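Local coordinates for fiber protein (Human adenovirus 16, PDB 3CNC) that forms the trimeric knob at the end of the adenovirus fiber, the part that attaches the virus to host cells, probably through the receptor CD46, at residues P138-Y142 with A143-L147; T125-K128 with G129-P132; R177-A180 with S181-Y185; T29-T32 with G33-P36. All coordinates share one frame; numbering follows the deposited sequence.

The four contacts form a touching series through one knob subunit. In interaction 4 the chain leaves strand 29-31, and Leu30 N of that strand lies 3.6 Å from Phe130 CE2 of interaction 2. Interaction 2 meets interaction 3 where Met131 CG comes within 3.4 Å of Tyr185 CD1, and interaction 3 meets interaction 1 where Met178 CG lies 3.5 Å from Phe139 CE2. Interactions 1 and 4 sit on opposite sides of the chain's centre, their own centres about 32 Å apart, but the trimer joins them: Lys35 of one subunit packs on Pro138 of a neighbouring subunit. Interactions 1 and 3 are surface loops; 2 and 4 are buried.

Interaction 1. Residues P138-Y142 with A143-L147; sequences PFITY and ATETL
Glu145 turns its carboxylate back onto the backbone of Thr141 and Tyr142, and OE1 accepts from both amides. The N-H of Thr141 points almost straight at Glu145 OE1 (N-H...O 177°), although the modelled 2.4 Å between Thr141 N and Glu145 OE1 is shorter than expected and that length is doubtful. Tyr142 N adds a weak bond to the same Glu145 OE1 at 3.3 Å. A third bond, Glu145 N to Tyr142 O at 3.2 Å, closes a type I beta turn from Tyr142 to Glu145.

The carboxylate reaches the amides because Glu145 CG is anti to its own backbone N (chi1 -163°) and the chain beyond it is extended. That path runs beneath the Tyr142 ring: Glu145 CB lies over the ring centre at 3.6 Å from the centroid, a CH-pi contact, and the carboxylate is stacked against the ring with the planes 21° apart. Thr144 CG2 meets the ring edge at Tyr142 CE2, 3.8 Å away.

Farther back, Leu147 CD1 packs first on the Pro138-Phe139 backbone, 3.5 Å from Phe139 C, with Ile140 CG1 more loosely beside it at 4.1 Å; Leu147 CD2 lies 4.2 Å from Pro138 CD. This surface loop lies between strands 118-119 and 151-159; Ile140 shares a backbone hydrogen bond with Arg176, Phe139 packs on Asn175, and Pro138 on Asp150.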
# COMPACT_ATOMS: atom_id res chain seq x y z
N PRO A 138 0.33 10.09 -19.25
CA PRO A 138 0.08 10.32 -20.68
C PRO A 138 0.54 9.21 -21.61
O PRO A 138 1.35 8.36 -21.23
CB PRO A 138 0.84 11.62 -20.99
CG PRO A 138 1.27 12.16 -19.62
CD PRO A 138 1.46 10.91 -18.80
N PHE A 139 0.01 9.22 -22.82
CA PHE A 139 0.41 8.27 -23.84
C PHE A 139 1.61 8.83 -24.61
O PHE A 139 1.79 10.06 -24.69
CB PHE A 139 -0.74 8.01 -24.81
CG PHE A 139 -1.77 7.03 -24.30
CD1 PHE A 139 -2.93 7.49 -23.67
CD2 PHE A 139 -1.58 5.66 -24.45
CE1 PHE A 139 -3.89 6.59 -23.21
CE2 PHE A 139 -2.54 4.75 -24.00
CZ PHE A 139 -3.69 5.21 -23.38
N ILE A 140 2.45 7.94 -25.13
CA ILE A 140 3.62 8.35 -25.91
C ILE A 140 3.14 9.13 -27.13
O ILE A 140 2.27 8.66 -27.88
CB ILE A 140 4.40 7.14 -26.42
CG1 ILE A 140 5.11 6.46 -25.26
CG2 ILE A 140 5.37 7.57 -27.51
CD1 ILE A 140 5.75 5.16 -25.63
N THR A 141 3.71 10.31 -27.34
CA THR A 141 3.31 11.15 -28.46
C THR A 141 4.39 11.30 -29.55
O THR A 141 4.08 11.58 -30.71
CB THR A 141 2.89 12.54 -27.95
OG1 THR A 141 2.34 13.29 -29.03
CG2 THR A 141 4.07 13.29 -27.38
N TYR A 142 5.65 11.11 -29.17
CA TYR A 142 6.72 11.20 -30.16
C TYR A 142 7.73 10.06 -30.04
O TYR A 142 7.85 9.41 -29.00
CB TYR A 142 7.43 12.57 -30.10
CG TYR A 142 8.00 12.96 -28.76
CD1 TYR A 142 7.21 13.58 -27.80
CD2 TYR A 142 9.34 12.70 -28.45
CE1 TYR A 142 7.73 13.95 -26.57
CE2 TYR A 142 9.87 13.07 -27.22
CZ TYR A 142 9.05 13.70 -26.28
OH TYR A 142 9.56 14.06 -25.05
N ALA A 143 8.45 9.84 -31.14
CA ALA A 143 9.44 8.78 -31.28
C ALA A 143 10.32 8.40 -30.09
O ALA A 143 10.37 7.24 -29.69
CB ALA A 143 10.33 9.08 -32.49
N THR A 144 11.02 9.37 -29.51
CA THR A 144 11.93 9.05 -28.41
C THR A 144 11.40 9.20 -26.96
O THR A 144 12.13 8.96 -26.00
CB THR A 144 13.22 9.87 -28.58
OG1 THR A 144 14.13 9.57 -27.52
CG2 THR A 144 12.92 11.36 -28.59
N GLU A 145 10.14 9.58 -26.81
CA GLU A 145 9.54 9.78 -25.49
C GLU A 145 9.62 8.58 -24.52
O GLU A 145 9.18 7.48 -24.83
CB GLU A 145 8.09 10.23 -25.68
CG GLU A 145 7.43 10.86 -24.48
CD GLU A 145 6.10 11.46 -24.85
OE1 GLU A 145 5.51 11.01 -25.85
OE2 GLU A 145 5.63 12.38 -24.14
N THR A 146 10.19 8.81 -23.34
CA THR A 146 10.33 7.76 -22.33
C THR A 146 9.14 7.63 -21.37
O THR A 146 8.74 6.52 -21.03
CB THR A 146 11.60 7.99 -21.47
OG1 THR A 146 11.64 9.36 -21.04
CG2 THR A 146 12.86 7.68 -22.28
N LEU A 147 8.58 8.77 -20.95
CA LEU A 147 7.43 8.80 -20.04
C LEU A 147 7.56 7.87 -18.84
O LEU A 147 6.70 7.01 -18.61
CB LEU A 147 6.16 8.44 -20.81
CG LEU A 147 5.52 9.60 -21.56
CD1 LEU A 147 4.25 9.14 -22.27
CD2 LEU A 147 5.23 10.73 -20.57

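Interaction 2. Residues T125-K128 with G129-P132; sequences TSAK and GFMP
Ala127 and Phe130 meet across a short 3-10 segment, residues 128-130, which Ser126 introduces with an ST turn: Ser126 OG accepts from Lys128 N at 3.2 Å. Two backbone bonds, each spanning three residues, establish the segment. Phe130 N reaches Ala127 O at 2.9 Å, and Met131 N reaches Lys128 O at 3.0 Å.

The side chains are distributed around it in different directions. Phe130 presents its ring edge to Ala127: Phe130 CD1 is 3.9 Å from Ala127 CB, and Ala127 CA lies in the ring plane. With CG beside the backbone N (chi1 -70°), the ring edge comes to the acceptor of that N, Phe130 CD1 lying 3.5 Å from Ala127 O. Lys128 turns away, and its chain runs outward to a long, weak ion pair with Glu218. Met131 does the reverse and folds back, bent at chi2 and chi3.

The buried segment belongs to the long connection between strands 118-119 and 151-159, the FG loop in the usual knob lettering, and it lies between two parts of the fold. Ala127 and Phe130 pack on Leu30 of strand 29-31, whereas Lys128 and Met131 pack on Tyr185 of strand 185-194. Arg217 and Tyr215 bind the carbonyls of Gly129 and Phe130. The bend of the Met131 chain brings its methyl, Met131 CE, back to 3.8 Å from Ala127 O, the same oxygen that receives Phe130 N.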
# COMPACT_ATOMS: atom_id res chain seq x y z
N THR A 125 -22.45 0.89 -18.13
CA THR A 125 -22.45 2.12 -18.89
C THR A 125 -21.31 2.95 -18.34
O THR A 125 -21.48 3.72 -17.39
CB THR A 125 -23.77 2.88 -18.76
OG1 THR A 125 -24.85 2.03 -19.17
CG2 THR A 125 -23.75 4.12 -19.64
N SER A 126 -20.14 2.75 -18.92
CA SER A 126 -18.93 3.46 -18.54
C SER A 126 -18.34 3.16 -17.17
O SER A 126 -18.99 3.24 -16.13
CB SER A 126 -19.13 4.97 -18.67
OG SER A 126 -17.91 5.64 -18.38
N ALA A 127 -17.06 2.80 -17.21
CA ALA A 127 -16.26 2.50 -16.05
C ALA A 127 -15.05 3.41 -16.23
O ALA A 127 -13.95 3.13 -15.74
CB ALA A 127 -15.84 1.03 -16.08
N LYS A 128 -15.26 4.51 -16.95
CA LYS A 128 -14.22 5.48 -17.25
C LYS A 128 -13.56 5.99 -15.99
O LYS A 128 -12.34 6.19 -15.94
CB LYS A 128 -14.80 6.66 -18.04
CG LYS A 128 -13.75 7.61 -18.59
CD LYS A 128 -14.40 8.85 -19.16
CE LYS A 128 -13.39 9.96 -19.36
NZ LYS A 128 -14.01 11.31 -19.14
N GLY A 129 -14.37 6.19 -14.95
CA GLY A 129 -13.84 6.67 -13.69
C GLY A 129 -12.85 5.75 -13.01
O GLY A 129 -12.24 6.14 -12.01
N PHE A 130 -12.67 4.53 -13.53
CA PHE A 130 -11.73 3.57 -12.94
C PHE A 130 -10.40 3.53 -13.67
O PHE A 130 -9.45 2.89 -13.22
CB PHE A 130 -12.32 2.15 -12.96
CG PHE A 130 -13.47 1.95 -12.01
CD1 PHE A 130 -14.78 2.12 -12.44
CD2 PHE A 130 -13.23 1.61 -10.68
CE1 PHE A 130 -15.86 1.94 -11.55
CE2 PHE A 130 -14.29 1.43 -9.79
CZ PHE A 130 -15.61 1.59 -10.22
N MET A 131 -10.34 4.20 -14.82
CA MET A 131 -9.14 4.21 -15.64
C MET A 131 -8.00 5.08 -15.12
O MET A 131 -8.21 6.03 -14.37
CB MET A 131 -9.48 4.68 -17.06
CG MET A 131 -10.51 3.82 -17.76
SD MET A 131 -9.91 2.15 -17.97
CE MET A 131 -10.70 1.33 -16.57
N PRO A 132 -6.77 4.76 -15.52
CA PRO A 132 -5.63 5.56 -15.07
C PRO A 132 -5.76 6.90 -15.79
O PRO A 132 -6.06 6.93 -16.98
CB PRO A 132 -4.41 4.77 -15.57
CG PRO A 132 -4.94 3.36 -15.72
CD PRO A 132 -6.32 3.59 -16.30

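Interaction 3. Residues R177-A180 with S181-Y185; sequences RMLA and SGMAY
Met183 is the buried member of this contact, and its side chain runs back across the hairpin to Met178 and Leu179. CG is anti to the backbone N (chi1 -170°) and the rest of the chain is extended, which carries sulfur and methyl past three residues in turn. Met183 CG lies 4.2 Å from Met178 CG, in apolar contact. Farther out, Met183 SD accepts a weak hydrogen bond from Leu179 N at 3.2 Å, with an N-H...S angle of 151°, and is 3.9 Å from Leu179 CB. At the tip, Met183 CE is 3.7 Å from Met178 CA and close to the carbonyl of Arg177.

Ala180 contributes through its backbone. Ala180 O accepts a weak bond from Met183 N at 3.4 Å, closing a type I beta turn from Ala180 to Met183 with Ser181 and Gly182 at its corners. The turn forms the tip of the connection between strands 165-174 and 185-194, known as the HI loop in adenovirus knobs.

Met178, the third main participant, crosses Met183 at a slant. Met183 also packs on Ala93 of strand 85-94. One residue later the chain enters that sheet through a classic beta bulge, in which Ala184 and Tyr185 both face Phe94.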
# COMPACT_ATOMS: atom_id res chain seq x y z
N ARG A 177 1.33 3.18 -24.10
CA ARG A 177 1.20 2.91 -25.52
C ARG A 177 -0.20 2.47 -25.86
O ARG A 177 -0.84 1.73 -25.11
CB ARG A 177 2.16 1.79 -25.97
CG ARG A 177 3.65 2.10 -25.89
CD ARG A 177 4.44 0.97 -26.56
NE ARG A 177 5.87 0.97 -26.23
CZ ARG A 177 6.76 1.84 -26.69
NH1 ARG A 177 6.39 2.81 -27.52
NH2 ARG A 177 8.04 1.75 -26.31
N MET A 178 -0.71 2.95 -26.99
CA MET A 178 -2.01 2.51 -27.45
C MET A 178 -1.66 1.45 -28.50
O MET A 178 -0.58 1.50 -29.10
CB MET A 178 -2.80 3.66 -28.06
CG MET A 178 -3.87 4.14 -27.13
SD MET A 178 -4.84 5.42 -27.89
CE MET A 178 -4.14 6.90 -27.11
N LEU A 179 -2.55 0.49 -28.70
CA LEU A 179 -2.28 -0.60 -29.63
C LEU A 179 -3.22 -0.68 -30.83
O LEU A 179 -2.92 -1.35 -31.82
CB LEU A 179 -2.29 -1.92 -28.85
CG LEU A 179 -1.46 -1.92 -27.55
CD1 LEU A 179 -1.72 -3.20 -26.78
CD2 LEU A 179 0.03 -1.77 -27.86
N ALA A 180 -4.36 0.01 -30.75
CA ALA A 180 -5.35 0.03 -31.83
C ALA A 180 -6.13 1.32 -31.75
O ALA A 180 -6.05 2.04 -30.75
CB ALA A 180 -6.29 -1.15 -31.73
N SER A 181 -6.91 1.61 -32.77
CA SER A 181 -7.67 2.85 -32.79
C SER A 181 -8.74 3.00 -31.70
O SER A 181 -8.92 4.09 -31.15
CB SER A 181 -8.29 3.06 -34.18
OG SER A 181 -9.01 1.93 -34.60
N GLY A 182 -9.44 1.92 -31.38
CA GLY A 182 -10.49 2.03 -30.38
C GLY A 182 -10.03 2.01 -28.93
O GLY A 182 -10.85 2.05 -28.02
N MET A 183 -8.73 1.95 -28.72
CA MET A 183 -8.15 1.89 -27.38
C MET A 183 -7.99 3.26 -26.75
O MET A 183 -7.48 4.18 -27.38
CB MET A 183 -6.80 1.19 -27.46
CG MET A 183 -6.20 0.85 -26.13
SD MET A 183 -4.76 -0.17 -26.42
CE MET A 183 -3.71 0.24 -25.02
N ALA A 184 -8.41 3.40 -25.49
CA ALA A 184 -8.32 4.67 -24.77
C ALA A 184 -7.44 4.60 -23.52
O ALA A 184 -6.89 5.62 -23.09
CB ALA A 184 -9.72 5.14 -24.39
N TYR A 185 -7.30 3.41 -22.94
CA TYR A 185 -6.49 3.26 -21.74
C TYR A 185 -5.72 1.97 -21.72
O TYR A 185 -6.11 1.00 -22.37
CB TYR A 185 -7.36 3.31 -20.49
CG TYR A 185 -8.28 4.50 -20.46
CD1 TYR A 185 -9.56 4.42 -21.01
CD2 TYR A 185 -7.84 5.72 -19.95
CE1 TYR A 185 -10.38 5.54 -21.05
CE2 TYR A 185 -8.66 6.85 -19.99
CZ TYR A 185 -9.92 6.75 -20.54
OH TYR A 185 -10.73 7.86 -20.59

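Interaction 4. Residues T29-T32 with G33-P36; sequences TLWT and GAKP
Trp31 lays its indole flat beneath the peptide of Gly33. At the base, Trp31 CB is 3.8 Å from Gly33 N. CG lies between the backbone N and the carbonyl carbon (chi1 71°), a setting that brings the ring under the following residues; Trp31 CG and CD1 then both approach Gly33 N, CG at 3.3 Å. Next round the ring, Trp31 NE1 faces Gly33 CA at 3.5 Å while its own hydrogen bond goes to Asn118 O. Trp31 CE2 meets Gly33 CA at 3.4 Å, and this CA stands over the five-membered ring, 12° off the normal through its centroid: a CH-pi contact. At the far end, Trp31 CH2 reaches Ala34 N at 3.9 Å and, more loosely, Ala34 CB at 4.4 Å. Thr29 CG2 lies over the rim of the opposite face.

Beside the ring, Thr32 OG1 donates to Gly33 O at 3.2 Å, in the carbonyl plane and on a lone pair. The same OG1 accepts from Leu55 N, tying this bend to strand 51-60, while Ile216 of a neighbouring subunit packs on Trp31 and Ala34.

The contact thus lies where strand 29-31 gives way to the AB loop of the knob, at the trimer interface. Its chemistry rests on a CH-pi contact of bare backbone on an aromatic face: Gly33, with positive phi, has a conformation that calls for glycine, and its CA can settle directly on the indole.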
# COMPACT_ATOMS: atom_id res chain seq x y z
N THR A 29 -16.59 -0.34 -7.07
CA THR A 29 -15.60 -1.39 -7.21
C THR A 29 -15.71 -2.03 -8.58
O THR A 29 -16.80 -2.45 -9.00
CB THR A 29 -15.81 -2.50 -6.15
OG1 THR A 29 -15.66 -1.94 -4.85
CG2 THR A 29 -14.79 -3.60 -6.34
N LEU A 30 -14.58 -2.11 -9.28
CA LEU A 30 -14.54 -2.73 -10.60
C LEU A 30 -13.59 -3.92 -10.41
O LEU A 30 -12.42 -3.73 -10.06
CB LEU A 30 -13.99 -1.76 -11.65
CG LEU A 30 -14.01 -2.26 -13.09
CD1 LEU A 30 -15.46 -2.51 -13.53
CD2 LEU A 30 -13.36 -1.24 -14.01
N TRP A 31 -14.08 -5.14 -10.62
CA TRP A 31 -13.24 -6.31 -10.40
C TRP A 31 -13.56 -7.55 -11.24
O TRP A 31 -14.49 -7.56 -12.04
CB TRP A 31 -13.25 -6.69 -8.91
CG TRP A 31 -14.57 -7.29 -8.41
CD1 TRP A 31 -15.73 -7.45 -9.12
CD2 TRP A 31 -14.81 -7.87 -7.12
NE1 TRP A 31 -16.67 -8.10 -8.36
CE2 TRP A 31 -16.13 -8.37 -7.13
CE3 TRP A 31 -14.04 -8.01 -5.96
CZ2 TRP A 31 -16.70 -9.02 -6.02
CZ3 TRP A 31 -14.60 -8.66 -4.85
CH2 TRP A 31 -15.92 -9.15 -4.89
N THR A 32 -12.77 -8.59 -11.02
CA THR A 32 -12.93 -9.87 -11.70
C THR A 32 -13.79 -10.79 -10.85
O THR A 32 -14.06 -11.93 -11.23
CB THR A 32 -11.57 -10.57 -11.85
OG1 THR A 32 -10.93 -10.65 -10.57
CG2 THR A 32 -10.69 -9.83 -12.82
N GLY A 33 -14.21 -10.28 -9.69
CA GLY A 33 -14.98 -11.09 -8.76
C GLY A 33 -13.95 -11.73 -7.85
O GLY A 33 -12.76 -11.75 -8.20
N ALA A 34 -14.34 -12.21 -6.68
CA ALA A 34 -13.35 -12.88 -5.83
C ALA A 34 -13.19 -14.28 -6.44
O ALA A 34 -14.09 -14.77 -7.14
CB ALA A 34 -13.87 -12.97 -4.41
N LYS A 35 -12.05 -14.93 -6.21
CA LYS A 35 -11.83 -16.28 -6.76
C LYS A 35 -12.48 -16.62 -8.10
O LYS A 35 -13.39 -17.47 -8.17
CB LYS A 35 -12.24 -17.35 -5.74
CG LYS A 35 -11.13 -17.75 -4.81
CD LYS A 35 -10.05 -18.50 -5.56
CE LYS A 35 -8.81 -18.72 -4.70
NZ LYS A 35 -9.14 -19.39 -3.44
N PRO A 36 -12.03 -15.98 -9.19
CA PRO A 36 -12.59 -16.24 -10.52
C PRO A 36 -12.06 -17.52 -11.21
O PRO A 36 -11.02 -18.07 -10.83
CB PRO A 36 -12.21 -14.99 -11.30
CG PRO A 36 -10.87 -14.66 -10.70
CD PRO A 36 -11.13 -14.81 -9.22